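Local atomic coordinates of methyltransferase 1 (Methanosarcina barkeri, PDB entry 2I2X), a protein that transfers the methyl group of methanol to the cob(I)amide cofactor carried by its partner corrinoid protein MtaC, an early step of methanogenesis from methanol. Residues A[295-307]-A[356-370]. Numbering follows the deposited sequence.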
ATOM      1  N   HIS A 295       2.873  -6.233   7.538  1.00  5.76           N
ATOM      2  CA  HIS A 295       2.222  -7.345   8.248  1.00  6.30           C
ATOM      3  C   HIS A 295       0.842  -6.987   8.694  1.00  6.31           C
ATOM      4  O   HIS A 295       0.520  -5.833   8.855  1.00  6.14           O
ATOM      5  CB  HIS A 295       3.022  -7.800   9.520  1.00  6.53           C
ATOM      6  CG  HIS A 295       3.306  -6.687  10.491  1.00  6.75           C
ATOM      7  ND1 HIS A 295       2.383  -6.253  11.425  1.00  5.97           N
ATOM      8  CD2 HIS A 295       4.393  -5.890  10.640  1.00  5.59           C
ATOM      9  CE1 HIS A 295       2.892  -5.246  12.111  1.00  5.09           C
ATOM     10  NE2 HIS A 295       4.110  -5.006  11.657  1.00  5.63           N
ATOM     11  N   SER A 296       0.052  -8.023   8.939  1.00  7.01           N
ATOM     12  CA  SER A 296      -1.297  -7.933   9.475  1.00  6.73           C
ATOM     13  C   SER A 296      -1.224  -7.722  10.995  1.00  7.43           C
ATOM     14  O   SER A 296      -0.298  -8.210  11.666  1.00  7.43           O
ATOM     15  CB  SER A 296      -2.003  -9.257   9.182  1.00  5.30           C
ATOM     16  OG  SER A 296      -3.386  -9.143   9.334  1.00  7.23           O
ATOM     17  N   ASP A 297      -2.190  -6.983  11.538  1.00  8.08           N
ATOM     18  CA  ASP A 297      -2.375  -6.911  12.987  1.00  8.05           C
ATOM     19  C   ASP A 297      -3.816  -6.713  13.364  1.00  8.28           C
ATOM     20  O   ASP A 297      -4.694  -6.495  12.518  1.00  9.26           O
ATOM     21  CB  ASP A 297      -1.427  -5.921  13.697  1.00  8.55           C
ATOM     22  CG  ASP A 297      -1.835  -4.460  13.559  1.00  7.31           C
ATOM     23  OD1 ASP A 297      -2.982  -4.109  13.871  1.00  5.18           O
ATOM     24  OD2 ASP A 297      -0.953  -3.634  13.223  1.00  7.23           O
ATOM     25  N   VAL A 298      -4.066  -6.802  14.648  1.00  7.96           N
ATOM     26  CA  VAL A 298      -5.410  -6.983  15.118  1.00  7.44           C
ATOM     27  C   VAL A 298      -5.793  -5.774  15.947  1.00  6.68           C
ATOM     28  O   VAL A 298      -6.800  -5.805  16.682  1.00  5.92           O
ATOM     29  CB  VAL A 298      -5.503  -8.336  15.828  1.00  8.20           C
ATOM     30  CG1 VAL A 298      -5.072  -8.262  17.314  1.00  8.06           C
ATOM     31  CG2 VAL A 298      -6.822  -8.970  15.617  1.00  9.18           C
ATOM     32  N   MET A 299      -5.020  -4.690  15.754  1.00  5.59           N
ATOM     33  CA  MET A 299      -5.263  -3.411  16.432  1.00  5.93           C
ATOM     34  C   MET A 299      -4.970  -2.200  15.546  1.00  5.71           C
ATOM     35  O   MET A 299      -4.334  -1.231  15.990  1.00  5.96           O
ATOM     36  CB  MET A 299      -4.517  -3.321  17.789  1.00  7.28           C
ATOM     37  CG  MET A 299      -2.973  -3.579  17.780  1.00  8.12           C
ATOM     38  SD  MET A 299      -2.542  -5.312  17.456  1.00 14.00           S
ATOM     39  CE  MET A 299      -1.302  -5.522  18.785  1.00 12.74           C
ATOM     40  N   GLY A 300      -5.492  -2.233  14.305  1.00  5.21           N
ATOM     41  CA  GLY A 300      -5.123  -1.294  13.254  1.00  2.87           C
ATOM     42  C   GLY A 300      -5.302   0.165  13.631  1.00  2.94           C
ATOM     43  O   GLY A 300      -4.452   0.988  13.282  1.00  2.00           O
ATOM     44  N   ASN A 301      -6.419   0.478  14.315  1.00  2.63           N
ATOM     45  CA  ASN A 301      -6.788   1.847  14.665  1.00  2.51           C
ATOM     46  C   ASN A 301      -6.428   2.167  16.103  1.00  3.01           C
ATOM     47  O   ASN A 301      -6.012   3.274  16.421  1.00  3.34           O
ATOM     48  CB  ASN A 301      -8.287   2.087  14.493  1.00  3.20           C
ATOM     49  CG  ASN A 301      -8.747   2.131  13.034  1.00  4.76           C
ATOM     50  OD1 ASN A 301      -9.664   1.412  12.642  1.00  6.09           O
ATOM     51  ND2 ASN A 301      -8.146   2.994  12.244  1.00  7.09           N
ATOM     52  N   LEU A 302      -6.576   1.193  16.992  1.00  3.44           N
ATOM     53  CA  LEU A 302      -6.359   1.445  18.390  1.00  3.66           C
ATOM     54  C   LEU A 302      -4.970   2.039  18.678  1.00  5.06           C
ATOM     55  O   LEU A 302      -4.855   2.925  19.534  1.00  5.53           O
ATOM     56  CB  LEU A 302      -6.585   0.175  19.186  1.00  3.85           C
ATOM     57  CG  LEU A 302      -6.298   0.187  20.694  1.00  3.01           C
ATOM     58  CD1 LEU A 302      -7.167  -0.810  21.374  1.00  2.25           C
ATOM     59  CD2 LEU A 302      -4.826  -0.063  20.987  1.00  2.00           C
ATOM     60  N   VAL A 303      -3.931   1.578  17.982  1.00  5.16           N
ATOM     61  CA  VAL A 303      -2.571   2.047  18.256  1.00  6.01           C
ATOM     62  C   VAL A 303      -2.327   3.538  17.943  1.00  6.75           C
ATOM     63  O   VAL A 303      -1.260   4.074  18.286  1.00  7.58           O
ATOM     64  CB  VAL A 303      -1.507   1.211  17.475  1.00  6.86           C
ATOM     65  CG1 VAL A 303      -1.343  -0.174  18.117  1.00  5.84           C
ATOM     66  CG2 VAL A 303      -1.886   1.088  15.982  1.00  5.91           C
ATOM     67  N   MET A 304      -3.279   4.204  17.287  1.00  5.68           N
ATOM     68  CA  MET A 304      -3.108   5.615  16.945  1.00  5.91           C
ATOM     69  C   MET A 304      -3.480   6.463  18.156  1.00  5.81           C
ATOM     70  O   MET A 304      -3.107   7.652  18.249  1.00  6.06           O
ATOM     71  CB  MET A 304      -4.001   6.046  15.750  1.00  5.82           C
ATOM     72  CG  MET A 304      -3.577   5.569  14.347  1.00  6.55           C
ATOM     73  SD  MET A 304      -4.522   6.159  12.879  1.00  7.60           S
ATOM     74  CE  MET A 304      -5.947   5.147  13.133  1.00  6.26           C
ATOM     75  N   GLN A 305      -4.202   5.831  19.082  1.00  4.79           N
ATOM     76  CA  GLN A 305      -4.909   6.505  20.165  1.00  3.78           C
ATOM     77  C   GLN A 305      -4.034   7.556  20.860  1.00  3.77           C
ATOM     78  O   GLN A 305      -4.530   8.588  21.295  1.00  2.28           O
ATOM     79  CB  GLN A 305      -5.403   5.455  21.170  1.00  4.41           C
ATOM     80  CG  GLN A 305      -4.252   4.782  21.951  1.00  3.35           C
ATOM     81  CD  GLN A 305      -4.633   3.493  22.654  1.00  4.32           C
ATOM     82  OE1 GLN A 305      -5.768   3.288  23.077  1.00  2.96           O
ATOM     83  NE2 GLN A 305      -3.651   2.620  22.812  1.00  6.30           N
ATOM     84  N   CYS A 306      -2.739   7.256  20.989  1.00  3.59           N
ATOM     85  CA  CYS A 306      -1.796   8.153  21.614  1.00  4.09           C
ATOM     86  C   CYS A 306      -0.449   8.186  20.911  1.00  3.83           C
ATOM     87  O   CYS A 306       0.544   8.513  21.541  1.00  5.74           O
ATOM     88  CB  CYS A 306      -1.582   7.791  23.078  1.00  4.19           C
ATOM     89  SG  CYS A 306      -3.078   7.778  24.098  1.00  6.87           S
ATOM     90  N   CYS A 307      -0.386   7.868  19.627  1.00  3.13           N
ATOM     91  CA  CYS A 307       0.893   7.904  18.945  1.00  3.64           C
ATOM     92  C   CYS A 307       1.403   9.334  18.800  1.00  3.95           C
ATOM     93  O   CYS A 307       0.632  10.263  18.832  1.00  3.97           O
ATOM     94  CB  CYS A 307       0.796   7.257  17.569  1.00  3.58           C
ATOM     95  SG  CYS A 307      -0.246   8.181  16.403  1.00  4.47           S
ATOM     96  N   MET A 356     -10.772   5.589  17.979  1.00  6.35           N
ATOM     97  CA  MET A 356      -9.692   4.706  17.525  1.00  6.35           C
ATOM     98  C   MET A 356      -9.544   3.546  18.486  1.00  6.59           C
ATOM     99  O   MET A 356      -9.419   2.407  18.061  1.00  6.69           O
ATOM    100  CB  MET A 356      -8.360   5.463  17.397  1.00  6.15           C
ATOM    101  CG  MET A 356      -8.475   6.664  16.528  1.00  5.84           C
ATOM    102  SD  MET A 356      -7.022   7.698  16.441  1.00 10.80           S
ATOM    103  CE  MET A 356      -6.658   7.861  18.131  1.00 16.13           C
ATOM    104  N   MET A 357      -9.609   3.838  19.781  1.00  6.40           N
ATOM    105  CA  MET A 357      -9.419   2.821  20.790  1.00  6.21           C
ATOM    106  C   MET A 357     -10.580   1.838  20.698  1.00  6.36           C
ATOM    107  O   MET A 357     -10.363   0.630  20.567  1.00  7.02           O
ATOM    108  CB  MET A 357      -9.281   3.460  22.189  1.00  5.28           C
ATOM    109  CG  MET A 357      -9.194   2.486  23.358  1.00  5.01           C
ATOM    110  SD  MET A 357     -10.758   1.669  23.816  1.00  5.64           S
ATOM    111  CE  MET A 357     -11.750   3.076  24.374  1.00  2.00           C
ATOM    112  N   LEU A 358     -11.800   2.349  20.775  1.00  6.39           N
ATOM    113  CA  LEU A 358     -13.007   1.486  20.820  1.00  6.75           C
ATOM    114  C   LEU A 358     -13.154   0.559  19.588  1.00  6.91           C
ATOM    115  O   LEU A 358     -13.642  -0.594  19.699  1.00  6.43           O
ATOM    116  CB  LEU A 358     -14.292   2.319  21.038  1.00  6.22           C
ATOM    117  CG  LEU A 358     -15.591   1.523  21.192  1.00  6.29           C
ATOM    118  CD1 LEU A 358     -15.486   0.504  22.344  1.00  2.97           C
ATOM    119  CD2 LEU A 358     -16.804   2.449  21.399  1.00  4.91           C
ATOM    120  N   SER A 359     -12.736   1.077  18.437  1.00  7.08           N
ATOM    121  CA  SER A 359     -12.635   0.317  17.179  1.00  8.21           C
ATOM    122  C   SER A 359     -12.101  -1.107  17.369  1.00  7.91           C
ATOM    123  O   SER A 359     -12.636  -2.088  16.826  1.00  8.34           O
ATOM    124  CB  SER A 359     -11.704   1.076  16.225  1.00  8.06           C
ATOM    125  OG  SER A 359     -11.313   0.266  15.119  1.00 13.72           O
ATOM    126  N   ASP A 360     -11.036  -1.220  18.140  1.00  7.61           N
ATOM    127  CA  ASP A 360     -10.312  -2.469  18.220  1.00  7.46           C
ATOM    128  C   ASP A 360     -10.324  -3.087  19.606  1.00  8.14           C
ATOM    129  O   ASP A 360      -9.901  -4.224  19.740  1.00  8.68           O
ATOM    130  CB  ASP A 360      -8.865  -2.254  17.770  1.00  7.31           C
ATOM    131  CG  ASP A 360      -8.763  -1.833  16.311  1.00  4.81           C
ATOM    132  OD1 ASP A 360      -9.659  -2.200  15.542  1.00  2.28           O
ATOM    133  OD2 ASP A 360      -7.780  -1.158  15.923  1.00  4.18           O
ATOM    134  N   ARG A 361     -10.810  -2.361  20.623  1.00  7.86           N
ATOM    135  CA  ARG A 361     -10.823  -2.879  21.986  1.00  8.35           C
ATOM    136  C   ARG A 361     -11.304  -4.343  22.079  1.00  7.92           C
ATOM    137  O   ARG A 361     -10.775  -5.108  22.919  1.00  7.26           O
ATOM    138  CB  ARG A 361     -11.615  -1.965  22.986  1.00  8.75           C
ATOM    139  CG  ARG A 361     -11.948  -2.683  24.343  1.00 10.68           C
ATOM    140  CD  ARG A 361     -12.728  -1.855  25.403  1.00 11.05           C
ATOM    141  NE  ARG A 361     -11.801  -0.857  25.835  1.00 14.72           N
ATOM    142  CZ  ARG A 361     -11.344  -0.644  27.057  1.00 13.44           C
ATOM    143  NH1 ARG A 361     -11.777  -1.321  28.109  1.00 10.84           N
ATOM    144  NH2 ARG A 361     -10.449   0.328  27.188  1.00 13.20           N
ATOM    145  N   TYR A 362     -12.283  -4.729  21.245  1.00  6.55           N
ATOM    146  CA  TYR A 362     -12.889  -6.070  21.385  1.00  6.73           C
ATOM    147  C   TYR A 362     -12.436  -7.074  20.320  1.00  6.64           C
ATOM    148  O   TYR A 362     -12.852  -8.253  20.324  1.00  6.15           O
ATOM    149  CB  TYR A 362     -14.431  -6.000  21.492  1.00  6.91           C
ATOM    150  CG  TYR A 362     -14.895  -5.228  22.725  1.00  8.57           C
ATOM    151  CD1 TYR A 362     -14.748  -5.765  24.017  1.00  8.00           C
ATOM    152  CD2 TYR A 362     -15.436  -3.940  22.605  1.00  8.91           C
ATOM    153  CE1 TYR A 362     -15.150  -5.041  25.152  1.00  8.06           C
ATOM    154  CE2 TYR A 362     -15.831  -3.211  23.725  1.00  8.49           C
ATOM    155  CZ  TYR A 362     -15.704  -3.768  24.994  1.00  8.45           C
ATOM    156  OH  TYR A 362     -16.099  -3.034  26.092  1.00  6.97           O
ATOM    157  N   ARG A 363     -11.566  -6.607  19.432  1.00  6.02           N
ATOM    158  CA  ARG A 363     -11.084  -7.443  18.373  1.00  6.84           C
ATOM    159  C   ARG A 363     -10.296  -8.659  18.862  1.00  7.29           C
ATOM    160  O   ARG A 363     -10.390  -9.711  18.235  1.00  8.01           O
ATOM    161  CB  ARG A 363     -10.241  -6.636  17.392  1.00  7.20           C
ATOM    162  CG  ARG A 363     -10.297  -7.127  15.918  1.00  4.95           C
ATOM    163  CD  ARG A 363      -9.569  -6.113  15.019  1.00  2.25           C
ATOM    164  NE  ARG A 363     -10.438  -4.962  14.856  1.00  2.13           N
ATOM    165  CZ  ARG A 363     -11.459  -4.903  13.996  1.00  2.00           C
ATOM    166  NH1 ARG A 363     -11.766  -5.935  13.200  1.00  2.00           N
ATOM    167  NH2 ARG A 363     -12.204  -3.826  13.976  1.00  2.00           N
ATOM    168  N   ASP A 364      -9.531  -8.522  19.959  1.00  7.18           N
ATOM    169  CA  ASP A 364      -8.563  -9.544  20.390  1.00  6.75           C
ATOM    170  C   ASP A 364      -8.002  -9.167  21.761  1.00  6.60           C
ATOM    171  O   ASP A 364      -7.924  -7.982  22.083  1.00  6.86           O
ATOM    172  CB  ASP A 364      -7.402  -9.589  19.409  1.00  6.76           C
ATOM    173  CG  ASP A 364      -6.614 -10.884  19.472  1.00  8.21           C
ATOM    174  OD1 ASP A 364      -5.549 -10.878  20.126  1.00  9.76           O
ATOM    175  OD2 ASP A 364      -7.050 -11.912  18.880  1.00  8.24           O
ATOM    176  N   PRO A 365      -7.600 -10.165  22.583  1.00  6.28           N
ATOM    177  CA  PRO A 365      -6.990  -9.759  23.848  1.00  5.54           C
ATOM    178  C   PRO A 365      -5.721  -8.936  23.671  1.00  5.04           C
ATOM    179  O   PRO A 365      -5.403  -8.106  24.530  1.00  4.43           O
ATOM    180  CB  PRO A 365      -6.710 -11.101  24.558  1.00  4.86           C
ATOM    181  CG  PRO A 365      -6.735 -12.112  23.506  1.00  4.68           C
ATOM    182  CD  PRO A 365      -7.711 -11.642  22.488  1.00  5.86           C
ATOM    183  N   GLN A 366      -5.009  -9.146  22.570  1.00  5.23           N
ATOM    184  CA  GLN A 366      -3.803  -8.343  22.279  1.00  5.91           C
ATOM    185  C   GLN A 366      -4.138  -6.858  22.138  1.00  6.05           C
ATOM    186  O   GLN A 366      -3.313  -5.993  22.430  1.00  5.74           O
ATOM    187  CB  GLN A 366      -3.103  -8.834  21.017  1.00  5.69           C
ATOM    188  CG  GLN A 366      -2.547 -10.234  21.157  1.00  7.69           C
ATOM    189  CD  GLN A 366      -1.863 -10.721  19.896  1.00 10.15           C
ATOM    190  OE1 GLN A 366      -0.681 -10.439  19.669  1.00 10.70           O
ATOM    191  NE2 GLN A 366      -2.585 -11.491  19.088  1.00  6.79           N
ATOM    192  N   ALA A 367      -5.362  -6.563  21.714  1.00  5.99           N
ATOM    193  CA  ALA A 367      -5.756  -5.194  21.505  1.00  6.45           C
ATOM    194  C   ALA A 367      -6.346  -4.646  22.805  1.00  7.53           C
ATOM    195  O   ALA A 367      -5.982  -3.529  23.255  1.00  7.44           O
ATOM    196  CB  ALA A 367      -6.733  -5.113  20.369  1.00  5.65           C
ATOM    197  N   TYR A 368      -7.232  -5.440  23.414  1.00  7.37           N
ATOM    198  CA  TYR A 368      -7.849  -5.081  24.676  1.00  8.20           C
ATOM    199  C   TYR A 368      -6.869  -4.503  25.714  1.00  8.97           C
ATOM    200  O   TYR A 368      -7.131  -3.451  26.306  1.00  9.42           O
ATOM    201  CB  TYR A 368      -8.584  -6.294  25.275  1.00  8.35           C
ATOM    202  CG  TYR A 368      -9.493  -5.900  26.412  1.00  7.85           C
ATOM    203  CD1 TYR A 368     -10.812  -5.502  26.158  1.00  6.26           C
ATOM    204  CD2 TYR A 368      -9.033  -5.885  27.732  1.00  6.96           C
ATOM    205  CE1 TYR A 368     -11.651  -5.088  27.169  1.00  6.08           C
ATOM    206  CE2 TYR A 368      -9.893  -5.481  28.780  1.00  7.57           C
ATOM    207  CZ  TYR A 368     -11.193  -5.080  28.476  1.00  6.71           C
ATOM    208  OH  TYR A 368     -12.049  -4.689  29.461  1.00  6.69           O
ATOM    209  N   MET A 369      -5.756  -5.200  25.944  1.00  9.54           N
ATOM    210  CA  MET A 369      -4.747  -4.772  26.910  1.00  9.90           C
ATOM    211  C   MET A 369      -4.065  -3.481  26.476  1.00 10.05           C
ATOM    212  O   MET A 369      -3.667  -2.669  27.302  1.00 10.82           O
ATOM    213  CB  MET A 369      -3.704  -5.878  27.101  1.00  9.70           C
ATOM    214  CG  MET A 369      -2.672  -5.630  28.229  1.00 11.95           C
ATOM    215  SD  MET A 369      -1.189  -4.702  27.701  1.00 17.44           S
ATOM    216  CE  MET A 369      -0.202  -6.015  27.022  1.00 10.29           C
ATOM    217  N   LEU A 370      -3.931  -3.279  25.179  1.00  9.75           N
ATOM    218  CA  LEU A 370      -3.159  -2.156  24.689  1.00  9.46           C
ATOM    219  C   LEU A 370      -3.976  -0.876  24.656  1.00  9.47           C
ATOM    220  O   LEU A 370      -3.421   0.207  24.448  1.00  9.28           O
ATOM    221  CB  LEU A 370      -2.612  -2.486  23.303  1.00 10.07           C
ATOM    222  CG  LEU A 370      -1.109  -2.747  23.142  1.00  9.32           C
ATOM    223  CD1 LEU A 370      -0.431  -3.010  24.420  1.00 11.19           C
ATOM    224  CD2 LEU A 370      -0.852  -3.812  22.153  1.00  7.12           C
TER
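D360 OD2 accepts two successive backbone N-H groups of the facing loop. N301 N lies 2.7 Å from D360 OD2, nearly in line with its C-O bond; L302 N, at 2.8 Å from the same OD2, comes in on the anti side, tilted 33° out of the carboxylate plane, with an N-H...O angle of 163°. The other oxygen, D360 OD1, receives R363 NE at 3.0 Å in a salt bridge from above the carboxylate plane, so both oxygens are held and the group's rotation is fixed. A leucine in place of D360 would probably leave the two loop N-H groups without their acceptor and R363 without its carboxylate mate. Here the loop between strands 285-287 and 309-311 of the TIM barrel meets helix 349-361 and the short helix 365-368, against the second MtaB subunit, whose V76 O binds R363 NH1. L302, its CG swung anti to the backbone N (chi1 175°), sends CD1 between M357 O and A367 O and CD2 over L370. Q305, its chain extended beyond CG, donates NE2 to L370 O at 2.9 Å, the acceptor nearly in the amide plane, while Q305 OE1 takes Y372 N. V298 CG1 packs 3.4 Å from D364 CB, the two side chains crossing at about a right angle; D364, the N-cap of helix 365-368, accepts Q366 N on OD1, while its OD2 bonds H240 ND1.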